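Long-range contacts in Stk_08120 (Sulfolobus tokodaii, PDB 3W9K), which probably binds fatty acids, such as the myristic acid lying between the curved antiparallel sheet and the long C-terminal helix of its Bet v 1-like fold: residues V7-K12 against R121-I126; I34-A39 against F58-K63. One frame throughout, in Å; residues are numbered along the deposited sequence.

Interaction 1: residues V7-K12 against R121-I126; sequences VEKEIK and RLAENI. With MYR (myristic acid), chain B.
A first torsion of -60° turns Ile11 CG2 anti to its backbone N, one of -175° turns Ile126 CG1 anti to N, and these are the branches that touch. The two branched chains pass at a slant, with Ile11 CG2 3.8 Å from Ile126 CG1. The other arm of Ile11 reaches back along the helix, where CD1 comes within 3.7 Å of Ala123 N and 4.0 Å of Leu122 CG. Ile11 thus straddles one turn of helix with its two branches. Ala123 offers so little bulk that strand and helix come close, and their CA atoms, Ile11 to Ala123, are 5.1 Å apart. The methyl of Ala123 is also met by the aliphatic part of Lys9, whose chain bends at its second torsion; Lys9 CE presses tightly on Ala123 CB at 3.4 Å, while the ammonium group passes on to a salt bridge with Asp120.

The contact belongs to the helix-grip fold of the Bet v 1-like clan, in which an antiparallel sheet wraps a long C-terminal helix. Here an outermost strand, held on one side by strand 95-102, runs almost parallel to helix 105-137, their local axes at 8°. Phe24 of helix 17-24 covers Leu122 and Ile126 as well.

Polar linkage comes through water: one molecule accepts from Lys12 N and donates to Ala123 O, both at 2.9 Å. Within the helix segment, Asn125 N bonds to Leu122 O and the Asn125 ND2 amide to Arg121 O. Toward the strand's start, well away from the helix segment, Val7 CG1 touches the bound myristic acid at C4, 3.9 Å away.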
# COMPACT_ATOMS: atom_id res chain seq x y z
N VAL A 7 -9.62 3.18 -6.37
CA VAL A 7 -8.96 4.47 -6.38
C VAL A 7 -7.51 4.18 -6.82
O VAL A 7 -6.94 3.15 -6.42
CB VAL A 7 -9.04 5.20 -5.02
CG1 VAL A 7 -8.42 4.40 -3.94
CG2 VAL A 7 -8.40 6.57 -5.09
N GLU A 8 -6.95 5.06 -7.63
CA GLU A 8 -5.67 4.76 -8.32
C GLU A 8 -4.73 5.94 -8.21
O GLU A 8 -5.20 7.08 -8.06
CB GLU A 8 -5.93 4.55 -9.82
CG GLU A 8 -6.74 3.33 -10.10
CD GLU A 8 -6.56 2.85 -11.50
OE1 GLU A 8 -5.54 3.18 -12.12
OE2 GLU A 8 -7.40 2.05 -11.95
N LYS A 9 -3.41 5.70 -8.30
CA LYS A 9 -2.48 6.82 -8.36
C LYS A 9 -1.27 6.41 -9.17
O LYS A 9 -0.69 5.34 -8.93
CB LYS A 9 -2.00 7.28 -6.94
CG LYS A 9 -1.01 8.51 -6.89
CD LYS A 9 -1.82 9.83 -7.06
CE LYS A 9 -0.86 11.01 -7.30
NZ LYS A 9 -1.67 12.24 -7.08
N GLU A 10 -0.85 7.32 -10.05
CA GLU A 10 0.44 7.10 -10.73
C GLU A 10 1.57 7.68 -9.89
O GLU A 10 1.40 8.73 -9.29
CB GLU A 10 0.42 7.74 -12.11
CG GLU A 10 1.77 7.63 -12.88
CD GLU A 10 1.65 8.22 -14.28
OE1 GLU A 10 1.86 9.44 -14.36
OE2 GLU A 10 1.31 7.50 -15.25
N ILE A 11 2.69 6.97 -9.84
CA ILE A 11 3.87 7.41 -9.14
C ILE A 11 5.04 7.45 -10.14
O ILE A 11 5.35 6.46 -10.80
CB ILE A 11 4.18 6.48 -7.94
CG1 ILE A 11 2.98 6.49 -6.96
CG2 ILE A 11 5.50 6.92 -7.25
CD1 ILE A 11 3.25 6.64 -5.54
N LYS A 12 5.71 8.60 -10.18
CA LYS A 12 6.93 8.77 -11.00
C LYS A 12 8.11 8.71 -10.05
O LYS A 12 8.12 9.36 -8.99
CB LYS A 12 6.93 10.13 -11.74
CG LYS A 12 5.82 10.19 -12.82
CD LYS A 12 6.38 9.41 -14.04
CE LYS A 12 5.47 9.49 -15.25
NZ LYS A 12 6.04 8.59 -16.33
N ARG A 121 0.54 11.98 -0.95
CA ARG A 121 1.79 12.12 -0.19
C ARG A 121 2.91 11.21 -0.72
O ARG A 121 4.04 11.63 -0.92
CB ARG A 121 1.53 11.88 1.30
CG ARG A 121 2.86 11.94 2.20
CD ARG A 121 2.48 11.81 3.70
NE ARG A 121 1.75 10.55 3.79
CZ ARG A 121 2.32 9.35 3.62
NH1 ARG A 121 3.66 9.20 3.50
NH2 ARG A 121 1.52 8.27 3.64
N LEU A 122 2.59 9.94 -0.93
CA LEU A 122 3.58 9.02 -1.52
C LEU A 122 4.07 9.49 -2.88
O LEU A 122 5.29 9.48 -3.13
CB LEU A 122 2.91 7.61 -1.59
CG LEU A 122 3.59 6.28 -1.60
CD1 LEU A 122 4.60 6.08 -0.42
CD2 LEU A 122 2.47 5.17 -1.63
N ALA A 123 3.16 9.90 -3.76
CA ALA A 123 3.55 10.41 -5.06
C ALA A 123 4.49 11.61 -5.02
O ALA A 123 5.43 11.75 -5.82
CB ALA A 123 2.28 10.70 -5.91
N GLU A 124 4.21 12.53 -4.09
CA GLU A 124 4.99 13.71 -3.97
C GLU A 124 6.32 13.51 -3.27
O GLU A 124 7.19 14.34 -3.44
CB GLU A 124 4.16 14.79 -3.22
CG GLU A 124 3.05 15.28 -4.03
CD GLU A 124 2.00 16.02 -3.22
OE1 GLU A 124 2.37 16.57 -2.16
OE2 GLU A 124 0.81 16.02 -3.64
N ASN A 125 6.53 12.39 -2.56
CA ASN A 125 7.70 12.25 -1.73
C ASN A 125 8.34 10.87 -1.94
O ASN A 125 9.20 10.46 -1.13
CB ASN A 125 7.34 12.37 -0.22
CG ASN A 125 6.85 13.80 0.13
OD1 ASN A 125 7.64 14.75 0.27
ND2 ASN A 125 5.56 13.94 0.28
N ILE A 126 7.96 10.19 -3.02
CA ILE A 126 8.40 8.79 -3.17
C ILE A 126 9.92 8.62 -3.10
O ILE A 126 10.40 7.70 -2.43
CB ILE A 126 7.86 8.17 -4.49
CG1 ILE A 126 8.22 6.71 -4.56
CG2 ILE A 126 8.39 8.98 -5.71
CD1 ILE A 126 7.53 5.86 -3.57
C1 MYR B . -14.89 5.32 -4.75
O1 MYR B . -14.65 5.51 -5.97
O2 MYR B . -15.59 6.18 -4.13
C2 MYR B . -14.40 4.07 -4.01
C3 MYR B . -12.90 3.76 -4.10
C4 MYR B . -12.13 4.12 -2.82
C5 MYR B . -11.56 2.95 -2.00
C6 MYR B . -11.44 3.34 -0.55
C7 MYR B . -10.93 2.21 0.30
C8 MYR B . -10.82 2.66 1.73
C9 MYR B . -10.47 1.44 2.55
C10 MYR B . -10.59 1.67 4.04
C11 MYR B . -10.10 0.34 4.52
C12 MYR B . -10.65 -0.06 5.85
C13 MYR B . -10.57 -1.56 5.89
C14 MYR B . -9.25 -2.01 5.30
O HOH W 1 5.12 10.87 -8.54

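Interaction 2: residues I34-A39 against F58-K63; sequences IFPGIA and FSYKVK. With MYR (myristic acid), chain B.
Tyr60 points its ring from strand 58-69 across the concave side of the helix-grip sheet to the Phe35-Pro36 turn, which follows helix 27-34 and leads into the edge strand 38-43. Strand 48-55 pairs with both strands, so the two segments meet through side chains, with CA atoms of Ile38 and Tyr60 9.1 Å apart. A first torsion of 67° sets Tyr60 CG between its backbone N and carbonyl carbon, and the ring reaches inward with its hydroxyl leading. Tyr60 OH donates to Pro36 O at 2.7 Å. The acceptor lies at the ring's edge, near its plane, while the hydroxyl sits 33° off the carbonyl plane. This bond gives the hydroxyl of buried Tyr60 a partner, and carbons of Phe35, Pro36 and Ile38 also lie against it.

Pro36 and Ile38 each cross Tyr60 at about a right angle, and Ile38 CD1 comes 3.4 Å from Tyr60 OH. Phe35 slants past Tyr60, touching the hydroxyl with its CB, while its ring also adjoins Val62 and meets Tyr77 edge-to-face. The tyrosine and phenylalanine rings receive the myristic acid tail differently. Tyr60 offers a face, with C12 over the centre of the ring, 3.9 Å above its plane; Phe35 offers its edge, and the terminal methyl C14 lies in the ring plane, 3.3 Å from Phe35 CE2.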
# COMPACT_ATOMS: atom_id res chain seq x y z
N ILE A 34 -0.31 3.46 3.05
CA ILE A 34 -1.50 3.73 2.19
C ILE A 34 -2.84 3.64 2.93
O ILE A 34 -3.74 4.46 2.70
CB ILE A 34 -1.49 2.76 0.96
CG1 ILE A 34 -0.28 3.07 0.05
CG2 ILE A 34 -2.84 2.80 0.17
CD1 ILE A 34 -0.06 1.95 -1.04
N PHE A 35 -2.95 2.69 3.83
CA PHE A 35 -4.27 2.49 4.49
C PHE A 35 -4.51 3.63 5.50
O PHE A 35 -3.56 4.27 5.94
CB PHE A 35 -4.32 1.10 5.16
CG PHE A 35 -4.78 0.01 4.22
CD1 PHE A 35 -4.04 -0.32 3.06
CD2 PHE A 35 -5.99 -0.67 4.47
CE1 PHE A 35 -4.47 -1.36 2.19
CE2 PHE A 35 -6.41 -1.73 3.57
CZ PHE A 35 -5.65 -2.04 2.46
N PRO A 36 -5.80 3.91 5.86
CA PRO A 36 -6.09 5.06 6.76
C PRO A 36 -5.64 4.83 8.21
O PRO A 36 -6.11 3.87 8.80
CB PRO A 36 -7.64 5.15 6.76
CG PRO A 36 -8.07 4.41 5.56
CD PRO A 36 -7.02 3.32 5.29
N GLY A 37 -4.81 5.68 8.80
CA GLY A 37 -4.60 5.68 10.29
C GLY A 37 -4.10 4.36 10.89
O GLY A 37 -4.59 3.91 11.96
N ILE A 38 -3.16 3.71 10.19
CA ILE A 38 -2.64 2.40 10.66
C ILE A 38 -1.79 2.69 11.90
O ILE A 38 -0.86 3.54 11.85
CB ILE A 38 -1.76 1.71 9.56
CG1 ILE A 38 -2.62 1.23 8.38
CG2 ILE A 38 -1.03 0.46 10.12
CD1 ILE A 38 -3.41 -0.02 8.76
N ALA A 39 -2.13 1.99 12.96
CA ALA A 39 -1.48 2.15 14.26
C ALA A 39 -0.71 0.88 14.67
O ALA A 39 0.07 0.91 15.66
CB ALA A 39 -2.49 2.45 15.30
N PHE A 58 -14.13 4.93 13.44
CA PHE A 58 -14.09 3.53 13.03
C PHE A 58 -12.74 2.85 13.09
O PHE A 58 -11.92 3.05 12.18
CB PHE A 58 -14.66 3.42 11.62
CG PHE A 58 -15.95 4.17 11.49
CD1 PHE A 58 -17.08 3.71 12.17
CD2 PHE A 58 -16.01 5.36 10.77
CE1 PHE A 58 -18.28 4.43 12.09
CE2 PHE A 58 -17.18 6.09 10.67
CZ PHE A 58 -18.30 5.64 11.35
N SER A 59 -12.56 2.02 14.11
CA SER A 59 -11.40 1.09 14.20
C SER A 59 -11.60 -0.09 13.28
O SER A 59 -12.74 -0.52 13.03
CB SER A 59 -11.17 0.60 15.64
OG SER A 59 -10.91 1.75 16.42
N TYR A 60 -10.52 -0.62 12.74
CA TYR A 60 -10.64 -1.76 11.88
C TYR A 60 -9.40 -2.65 12.03
O TYR A 60 -8.30 -2.17 12.41
CB TYR A 60 -10.84 -1.32 10.41
CG TYR A 60 -9.66 -0.61 9.77
CD1 TYR A 60 -8.67 -1.35 9.06
CD2 TYR A 60 -9.52 0.77 9.86
CE1 TYR A 60 -7.59 -0.66 8.46
CE2 TYR A 60 -8.44 1.42 9.31
CZ TYR A 60 -7.48 0.70 8.61
OH TYR A 60 -6.42 1.31 8.04
N LYS A 61 -9.57 -3.93 11.72
CA LYS A 61 -8.44 -4.87 11.76
C LYS A 61 -8.39 -5.50 10.38
O LYS A 61 -9.42 -6.09 9.92
CB LYS A 61 -8.68 -5.92 12.87
CG LYS A 61 -8.81 -5.31 14.30
CD LYS A 61 -9.39 -6.30 15.34
CE LYS A 61 -8.37 -7.41 15.76
NZ LYS A 61 -8.56 -8.76 15.08
N VAL A 62 -7.25 -5.41 9.68
CA VAL A 62 -7.16 -5.94 8.30
C VAL A 62 -6.01 -6.97 8.29
O VAL A 62 -5.02 -6.81 9.03
CB VAL A 62 -6.93 -4.83 7.25
CG1 VAL A 62 -5.72 -4.03 7.63
CG2 VAL A 62 -6.71 -5.40 5.81
N LYS A 63 -6.12 -8.02 7.49
CA LYS A 63 -4.99 -8.96 7.38
C LYS A 63 -4.97 -9.43 5.94
O LYS A 63 -5.96 -9.30 5.20
CB LYS A 63 -5.17 -10.17 8.34
CG LYS A 63 -6.32 -11.13 7.92
CD LYS A 63 -6.42 -12.16 9.09
CE LYS A 63 -7.30 -13.34 8.76
NZ LYS A 63 -8.72 -12.98 8.63
C1 MYR B . -14.89 5.32 -4.75
O1 MYR B . -14.65 5.51 -5.97
O2 MYR B . -15.59 6.18 -4.13
C2 MYR B . -14.40 4.07 -4.01
C3 MYR B . -12.90 3.76 -4.10
C4 MYR B . -12.13 4.12 -2.82
C5 MYR B . -11.56 2.95 -2.00
C6 MYR B . -11.44 3.34 -0.55
C7 MYR B . -10.93 2.21 0.30
C8 MYR B . -10.82 2.66 1.73
C9 MYR B . -10.47 1.44 2.55
C10 MYR B . -10.59 1.67 4.04
C11 MYR B . -10.10 0.34 4.52
C12 MYR B . -10.65 -0.06 5.85
C13 MYR B . -10.57 -1.56 5.89
C14 MYR B . -9.25 -2.01 5.30

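Both contacts belong to one helix-grip fold and reach the same sheet, at its two outermost strands, 6-12 and 38-43. Interaction 2 is the more buried, with a direct hydrogen bond between side chain and backbone among aromatic rings; interaction 1 is partly buried, aliphatic inside and bordered by charged side chains and a bridging water. The first joins strand to long helix, the second joins a turn to a strand two places away in the sheet. Their centres lie about 19 Å apart, yet Leu122 CD2 packs on Ile34 CG1 at 3.8 Å. Myristic acid spans them too, its methyl end at interaction 2 and the half that carries its carboxyl group near Val7.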